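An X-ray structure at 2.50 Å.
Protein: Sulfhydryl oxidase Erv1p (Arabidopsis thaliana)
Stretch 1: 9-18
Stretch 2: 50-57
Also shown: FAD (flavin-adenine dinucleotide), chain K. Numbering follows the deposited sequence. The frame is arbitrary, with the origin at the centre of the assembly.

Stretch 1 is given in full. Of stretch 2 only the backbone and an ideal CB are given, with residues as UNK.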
# COMPACT_ATOMS: atom_id res chain seq x y z
N THR A 9 -4.96 14.91 -2.42
CA THR A 9 -6.31 14.95 -1.88
C THR A 9 -6.80 13.53 -1.62
O THR A 9 -6.11 12.56 -1.94
CB THR A 9 -7.29 15.62 -2.86
OG1 THR A 9 -7.33 14.88 -4.09
CG2 THR A 9 -6.86 17.05 -3.16
N LYS A 10 -7.98 13.41 -1.03
CA LYS A 10 -8.58 12.12 -0.75
C LYS A 10 -8.62 11.30 -2.04
O LYS A 10 -8.42 10.08 -2.02
CB LYS A 10 -10.00 12.33 -0.23
CG LYS A 10 -10.82 11.06 -0.09
CD LYS A 10 -12.31 11.37 0.00
CE LYS A 10 -12.66 12.19 1.24
NZ LYS A 10 -14.14 12.37 1.39
N GLU A 11 -8.86 11.97 -3.16
CA GLU A 11 -8.93 11.30 -4.45
C GLU A 11 -7.58 10.82 -4.96
O GLU A 11 -7.48 9.73 -5.51
CB GLU A 11 -9.59 12.21 -5.50
CG GLU A 11 -11.05 12.56 -5.23
CD GLU A 11 -11.22 13.58 -4.12
OE1 GLU A 11 -10.43 14.55 -4.08
OE2 GLU A 11 -12.15 13.43 -3.29
N ASP A 12 -6.54 11.64 -4.79
CA ASP A 12 -5.21 11.25 -5.24
C ASP A 12 -4.73 10.03 -4.47
O ASP A 12 -4.10 9.13 -5.03
CB ASP A 12 -4.20 12.39 -5.05
CG ASP A 12 -4.45 13.57 -5.99
OD1 ASP A 12 -4.44 13.37 -7.22
OD2 ASP A 12 -4.65 14.70 -5.48
N LEU A 13 -5.03 10.00 -3.17
CA LEU A 13 -4.64 8.89 -2.31
C LEU A 13 -5.34 7.63 -2.81
O LEU A 13 -4.70 6.60 -3.05
CB LEU A 13 -5.03 9.17 -0.86
CG LEU A 13 -4.59 8.13 0.18
CD1 LEU A 13 -3.08 8.16 0.29
CD2 LEU A 13 -5.23 8.41 1.53
N GLY A 14 -6.65 7.73 -2.98
CA GLY A 14 -7.45 6.62 -3.46
C GLY A 14 -6.94 6.03 -4.76
O GLY A 14 -6.76 4.82 -4.86
N ARG A 15 -6.69 6.88 -5.75
CA ARG A 15 -6.21 6.41 -7.06
C ARG A 15 -4.86 5.72 -6.96
O ARG A 15 -4.62 4.72 -7.64
CB ARG A 15 -6.10 7.57 -8.06
CG ARG A 15 -7.41 7.98 -8.70
CD ARG A 15 -7.18 9.01 -9.81
NE ARG A 15 -6.96 10.36 -9.29
CZ ARG A 15 -7.93 11.19 -8.92
NH1 ARG A 15 -9.20 10.82 -9.02
NH2 ARG A 15 -7.62 12.40 -8.44
N ALA A 16 -3.98 6.27 -6.14
CA ALA A 16 -2.66 5.70 -5.96
C ALA A 16 -2.77 4.33 -5.29
O ALA A 16 -2.20 3.34 -5.75
CB ALA A 16 -1.81 6.64 -5.10
N THR A 17 -3.53 4.26 -4.20
CA THR A 17 -3.70 3.02 -3.48
C THR A 17 -4.37 1.93 -4.32
O THR A 17 -3.91 0.78 -4.34
CB THR A 17 -4.51 3.25 -2.19
OG1 THR A 17 -3.84 4.24 -1.39
CG2 THR A 17 -4.61 1.96 -1.40
N TRP A 18 -5.45 2.27 -5.03
CA TRP A 18 -6.12 1.27 -5.86
C TRP A 18 -5.12 0.70 -6.88
O TRP A 18 -5.05 -0.52 -7.08
CB TRP A 18 -7.35 1.86 -6.57
CG TRP A 18 -8.52 2.10 -5.65
CD1 TRP A 18 -9.20 3.28 -5.48
CD2 TRP A 18 -9.15 1.14 -4.78
NE1 TRP A 18 -10.21 3.11 -4.54
CE2 TRP A 18 -10.20 1.82 -4.10
CE3 TRP A 18 -8.93 -0.21 -4.49
CZ2 TRP A 18 -11.02 1.18 -3.15
CZ3 TRP A 18 -9.75 -0.86 -3.55
CH2 TRP A 18 -10.78 -0.15 -2.89
N UNK A 50 -5.04 1.69 9.27
CA UNK A 50 -4.12 2.74 8.85
C UNK A 50 -4.39 3.62 7.63
O UNK A 50 -3.74 4.65 7.47
CB UNK A 50 -2.77 2.06 8.61
N UNK A 51 -5.31 3.24 6.75
CA UNK A 51 -5.56 4.07 5.57
C UNK A 51 -5.72 5.54 5.98
O UNK A 51 -6.59 5.88 6.78
CB UNK A 51 -6.81 3.58 4.83
N UNK A 52 -4.87 6.43 5.43
CA UNK A 52 -4.80 7.88 5.66
C UNK A 52 -6.01 8.78 5.43
O UNK A 52 -5.86 9.99 5.31
CB UNK A 52 -3.68 8.42 4.77
N UNK A 53 -7.21 8.21 5.33
CA UNK A 53 -8.43 9.01 5.19
C UNK A 53 -9.40 8.40 6.19
O UNK A 53 -9.90 7.30 6.00
CB UNK A 53 -8.98 9.00 3.76
N UNK A 54 -9.63 9.13 7.28
CA UNK A 54 -10.50 8.71 8.37
C UNK A 54 -11.75 7.90 7.99
O UNK A 54 -11.81 6.70 8.25
CB UNK A 54 -10.95 9.96 9.13
N UNK A 55 -12.74 8.55 7.38
CA UNK A 55 -13.97 7.87 6.99
C UNK A 55 -13.71 6.68 6.07
O UNK A 55 -14.31 5.61 6.24
CB UNK A 55 -14.91 8.86 6.30
N UNK A 56 -12.84 6.88 5.08
CA UNK A 56 -12.52 5.82 4.13
C UNK A 56 -12.06 4.56 4.85
O UNK A 56 -12.41 3.44 4.46
CB UNK A 56 -11.44 6.29 3.15
N UNK A 57 -11.26 4.74 5.89
CA UNK A 57 -10.73 3.62 6.66
C UNK A 57 -11.83 2.91 7.44
O UNK A 57 -11.79 1.69 7.61
CB UNK A 57 -9.64 4.10 7.62
PA FAD K . -10.96 5.03 -8.33
O1A FAD K . -12.16 4.49 -7.63
O2A FAD K . -9.83 5.75 -7.66
O5B FAD K . -10.19 4.36 -9.51
C5B FAD K . -9.02 3.69 -9.94
C4B FAD K . -9.32 3.55 -11.42
O4B FAD K . -9.17 2.11 -11.37
C3B FAD K . -10.54 3.83 -12.34
O3B FAD K . -10.48 5.09 -13.00
C2B FAD K . -10.62 2.62 -13.16
O2B FAD K . -9.75 2.55 -14.24
C1B FAD K . -10.26 1.55 -12.12
N9A FAD K . -11.24 0.85 -11.35
C8A FAD K . -12.53 1.19 -10.87
N7A FAD K . -13.24 0.30 -10.24
C5A FAD K . -12.40 -0.80 -10.22
C6A FAD K . -12.51 -2.13 -9.76
N6A FAD K . -13.68 -2.52 -9.22
N1A FAD K . -11.44 -2.99 -9.98
C2A FAD K . -10.30 -2.67 -10.64
N3A FAD K . -10.19 -1.33 -11.06
C4A FAD K . -11.29 -0.45 -10.84
N1 FAD K . -13.43 7.85 -0.78
C2 FAD K . -14.50 8.44 -0.12
O2 FAD K . -14.94 9.57 -0.40
N3 FAD K . -15.00 7.59 0.86
C4 FAD K . -14.51 6.29 1.14
O4 FAD K . -15.09 5.78 2.16
C4X FAD K . -13.45 5.76 0.43
N5 FAD K . -12.79 4.51 0.72
C5X FAD K . -11.61 4.02 0.12
C6 FAD K . -11.01 2.82 0.57
C7 FAD K . -9.79 2.38 -0.03
C7M FAD K . -9.15 1.11 0.55
C8 FAD K . -9.18 3.12 -1.10
C8M FAD K . -7.94 2.80 -1.92
C9 FAD K . -9.79 4.31 -1.51
C9A FAD K . -10.97 4.86 -0.93
N10 FAD K . -11.79 6.07 -1.20
C10 FAD K . -12.88 6.61 -0.57
C1' FAD K . -11.47 6.77 -2.40
C2' FAD K . -12.14 6.40 -3.68
O2' FAD K . -12.49 4.98 -3.67
C3' FAD K . -11.54 6.98 -4.92
O3' FAD K . -10.26 6.39 -5.10
C4' FAD K . -11.63 8.41 -5.43
O4' FAD K . -12.98 8.91 -5.22
C5' FAD K . -11.37 8.64 -6.86
O5' FAD K . -12.24 7.99 -7.79
P FAD K . -11.80 7.75 -9.27
O1P FAD K . -13.16 7.95 -9.77
O2P FAD K . -10.64 8.52 -9.78
O3P FAD K . -11.55 6.15 -9.29

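Position 50 lies beyond the reach of stretch 1: its ideal CB finds nothing of the helix within 5.5 Å, so the contact sets no rule here and many side chains would suit. M50 makes no contact with stretch 1.

At position 51 the CA-to-CB bond points sideways, and the phi/psi of -48/121 is extended rather than helical. Between it and the helix lies a gap bordered by L13, G14, T17 and the flavin, too wide for a short side chain to cross. A long, flat residue would suit, preferably with a polar tip, because the carbonyl of K10 lies near the far end. The residue is Y51, with chi1 at t. FAD C7 lies over one face of its ring, while T17 OG1 sits at the edge, 3.5 Å from Y51 CE1. L13 CD2 makes an off-centre CH-pi contact, 4.1 Å from the ring centroid. At the tip, Y51 OH comes within 3.2 Å of G14 N, but the angle is poor and no hydrogen bond forms; G14 N is already bonded to K10 O in the helix. A water serves instead, 2.7 Å from Y51 OH and donating to K10 O at 2.8 Å. An ideal CB on G14 would fall 2.1 Å from FAD O3'.

At position 52, CA-to-CB points toward the helix, and the ideal CB stands 3.6 Å from L13 CD2. A compact apolar side chain would fit well, and the phi of -56 also admits proline. The residue is P52, whose CB packs against L13 CD2 at 3.6 Å.

Position 53 also points toward stretch 1, its ideal CB 4.4 Å from L13 CD2 and 4.7 Å from K10 CG. Right before a helix, serine, threonine, aspartate or asparagine would be common choices, while the nearby aliphatic carbons favour something small and less polar. The residue is C53; its SG lies 4.3 Å from K10 CG, joined to position 56 by a disulfide.

Position 54 is out of reach and could take almost any helix-compatible side chain. R54 makes no contact with stretch 1.

Position 55 starts sideways with no neighbour near its ideal CB, yet the lysine amine of K10 offers a positive charge to a side chain long enough to reach it. Glutamate or glutamine would serve. E55 pairs its OE2 with K10 NZ at 3.4 Å, a salt bridge with a weak hydrogen bond. K10 NZ also makes a weak hydrogen bond to FAD O2, also 3.4 Å away.

Position 56 points toward the helix; nothing of stretch 1 lies within 5.5 Å of its ideal CB, but the flavin is close by, so a small side chain suits, and cysteine can pair with C53. C56 SG lies 4.1 Å from K10 CG and 2.0 Å from C53 SG in the disulfide, beside the flavin of this sulfhydryl oxidase.

Position 57 is out of reach, so many helix-compatible side chains would do. It is A57, its N bonded to C53 O.

Stretch 2 50-57: MYPCRECA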
# COMPACT_ATOMS: atom_id res chain seq x y z
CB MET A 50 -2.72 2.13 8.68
CG MET A 50 -1.70 2.52 9.74
SD MET A 50 -2.00 1.88 11.39
CE MET A 50 -2.93 3.25 12.12
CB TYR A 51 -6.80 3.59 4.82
CG TYR A 51 -6.94 4.22 3.46
CD1 TYR A 51 -5.99 4.00 2.47
CD2 TYR A 51 -8.01 5.06 3.18
CE1 TYR A 51 -6.09 4.61 1.22
CE2 TYR A 51 -8.13 5.68 1.93
CZ TYR A 51 -7.17 5.45 0.96
OH TYR A 51 -7.27 6.07 -0.27
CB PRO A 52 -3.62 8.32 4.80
CG PRO A 52 -2.76 7.11 4.77
CD PRO A 52 -3.75 6.01 4.56
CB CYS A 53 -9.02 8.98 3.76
SG CYS A 53 -10.85 9.19 3.76
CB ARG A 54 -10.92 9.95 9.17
CG ARG A 54 -9.74 10.75 9.73
CD ARG A 54 -10.13 12.19 10.06
NE ARG A 54 -8.99 12.97 10.53
CZ ARG A 54 -8.99 14.30 10.67
NH1 ARG A 54 -10.08 15.00 10.37
NH2 ARG A 54 -7.91 14.92 11.11
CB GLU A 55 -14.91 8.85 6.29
CG GLU A 55 -14.31 9.44 5.03
CD GLU A 55 -15.34 10.04 4.10
OE1 GLU A 55 -16.08 10.96 4.53
OE2 GLU A 55 -15.42 9.60 2.93
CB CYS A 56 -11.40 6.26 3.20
SG CYS A 56 -11.53 7.88 2.36
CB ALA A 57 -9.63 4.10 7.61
O HOH W 1 -9.07 8.04 -0.26
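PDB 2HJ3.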